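PDB 2AVT: DNA polymerase III beta subunit from Streptococcus pyogenes, which probably encircles DNA as a ring-shaped dimer and tethers the replicative polymerase to its template for processive synthesis. Local coordinates for residues E157-P160 with I161-G164. Numbering follows the deposited sequence.
Sequences ESRP and ILTG
Arg159 lies across Ile161 and Leu162 where the loop after helix 139-149 curls into a type I beta turn, Pro160 to Thr163, just before strand 164-170, in the central domain of this DNA sliding ring. Ile161 and Leu162 hold the two central positions of the turn, and its closing bond runs from Thr163 N to Pro160 O at 2.7 Å, with an N-H...O angle of 151°. Leu162 N reaches Arg159 O at 3.4 Å, a weak bond by its 136° angle. The Arg159 chain is fully extended, with CG anti to the backbone N (chi1 -166°), which carries its methylenes past both hydrophobic side chains. Arg159 CD sits 3.6 Å from Leu162 CG, while Ile161 CD1 and Leu162 CD2 lie over one and the same face of the guanidinium. Ile161 CD1 also meets the aliphatic part of the chain, 3.5 Å from Arg159 CG. Pro250 touches all three side chains, so the turn packs against a second loop. Thr163 O also accepts a hydrogen bond from Ser205 OG, at the start of helix 205-214. Pro160 O takes two bonds from Thr163, the one from the backbone N and a weak one from OG1, 3.0 Å from Pro160 O.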
ATOM      1  N   GLU A 157       5.387 -23.051 -11.511  1.00 65.12           N
ATOM      2  CA  GLU A 157       5.620 -23.120 -12.949  1.00 65.09           C
ATOM      3  C   GLU A 157       6.030 -24.516 -13.399  1.00 64.70           C
ATOM      4  O   GLU A 157       5.956 -24.833 -14.586  1.00 64.60           O
ATOM      5  CB  GLU A 157       6.698 -22.112 -13.364  1.00 66.58           C
ATOM      6  CG  GLU A 157       6.218 -20.669 -13.395  1.00 67.89           C
ATOM      7  CD  GLU A 157       5.063 -20.471 -14.358  1.00 68.71           C
ATOM      8  OE1 GLU A 157       5.200 -20.879 -15.529  1.00 69.25           O
ATOM      9  OE2 GLU A 157       4.023 -19.911 -13.950  1.00 68.86           O
ATOM     10  N   SER A 158       6.459 -25.346 -12.453  1.00 63.94           N
ATOM     11  CA  SER A 158       6.877 -26.707 -12.772  1.00 63.54           C
ATOM     12  C   SER A 158       5.844 -27.381 -13.672  1.00 63.00           C
ATOM     13  O   SER A 158       6.198 -28.118 -14.591  1.00 62.38           O
ATOM     14  CB  SER A 158       7.066 -27.521 -11.489  1.00 63.77           C
ATOM     15  OG  SER A 158       5.861 -27.602 -10.749  1.00 64.24           O
ATOM     16  N   ARG A 159       4.567 -27.125 -13.399  1.00 62.56           N
ATOM     17  CA  ARG A 159       3.490 -27.698 -14.203  1.00 62.51           C
ATOM     18  C   ARG A 159       2.546 -26.592 -14.661  1.00 60.92           C
ATOM     19  O   ARG A 159       1.652 -26.176 -13.924  1.00 60.48           O
ATOM     20  CB  ARG A 159       2.705 -28.738 -13.399  1.00 63.47           C
ATOM     21  CG  ARG A 159       1.799 -29.618 -14.259  1.00 65.49           C
ATOM     22  CD  ARG A 159       0.949 -30.564 -13.413  1.00 67.12           C
ATOM     23  NE  ARG A 159       0.276 -31.571 -14.231  1.00 67.96           N
ATOM     24  CZ  ARG A 159      -0.574 -32.478 -13.758  1.00 68.45           C
ATOM     25  NH1 ARG A 159      -0.868 -32.510 -12.465  1.00 68.62           N
ATOM     26  NH2 ARG A 159      -1.122 -33.363 -14.579  1.00 68.38           N
ATOM     27  N   PRO A 160       2.739 -26.112 -15.897  1.00 59.42           N
ATOM     28  CA  PRO A 160       1.961 -25.052 -16.547  1.00 58.31           C
ATOM     29  C   PRO A 160       0.439 -25.200 -16.462  1.00 56.77           C
ATOM     30  O   PRO A 160      -0.247 -24.325 -15.943  1.00 56.44           O
ATOM     31  CB  PRO A 160       2.460 -25.103 -17.991  1.00 57.88           C
ATOM     32  CG  PRO A 160       3.889 -25.504 -17.824  1.00 59.01           C
ATOM     33  CD  PRO A 160       3.790 -26.614 -16.798  1.00 58.62           C
ATOM     34  N   ILE A 161      -0.082 -26.313 -16.976  1.00 55.79           N
ATOM     35  CA  ILE A 161      -1.522 -26.558 -16.981  1.00 54.85           C
ATOM     36  C   ILE A 161      -2.264 -26.290 -15.672  1.00 51.97           C
ATOM     37  O   ILE A 161      -3.390 -25.803 -15.700  1.00 52.50           O
ATOM     38  CB  ILE A 161      -1.843 -28.000 -17.459  1.00 56.16           C
ATOM     39  CG1 ILE A 161      -0.994 -29.018 -16.700  1.00 57.34           C
ATOM     40  CG2 ILE A 161      -1.608 -28.115 -18.953  1.00 57.71           C
ATOM     41  CD1 ILE A 161      -1.502 -29.321 -15.317  1.00 59.67           C
ATOM     42  N   LEU A 162      -1.652 -26.596 -14.529  1.00 48.64           N
ATOM     43  CA  LEU A 162      -2.310 -26.362 -13.246  1.00 46.26           C
ATOM     44  C   LEU A 162      -2.350 -24.884 -12.881  1.00 45.56           C
ATOM     45  O   LEU A 162      -3.041 -24.482 -11.944  1.00 42.97           O
ATOM     46  CB  LEU A 162      -1.610 -27.127 -12.122  1.00 47.06           C
ATOM     47  CG  LEU A 162      -1.761 -28.650 -12.069  1.00 48.59           C
ATOM     48  CD1 LEU A 162      -1.363 -29.131 -10.682  1.00 47.12           C
ATOM     49  CD2 LEU A 162      -3.204 -29.051 -12.359  1.00 48.00           C
ATOM     50  N   THR A 163      -1.599 -24.079 -13.624  1.00 44.48           N
ATOM     51  CA  THR A 163      -1.535 -22.646 -13.380  1.00 43.97           C
ATOM     52  C   THR A 163      -2.806 -21.956 -13.867  1.00 42.36           C
ATOM     53  O   THR A 163      -3.126 -20.852 -13.439  1.00 42.65           O
ATOM     54  CB  THR A 163      -0.321 -22.021 -14.103  1.00 44.32           C
ATOM     55  OG1 THR A 163       0.874 -22.719 -13.727  1.00 48.77           O
ATOM     56  CG2 THR A 163      -0.174 -20.561 -13.727  1.00 44.95           C
ATOM     57  N   GLY A 164      -3.534 -22.615 -14.756  1.00 41.49           N
ATOM     58  CA  GLY A 164      -4.746 -22.009 -15.277  1.00 40.83           C
ATOM     59  C   GLY A 164      -6.051 -22.570 -14.752  1.00 39.16           C
ATOM     60  O   GLY A 164      -6.074 -23.446 -13.888  1.00 39.96           O
TER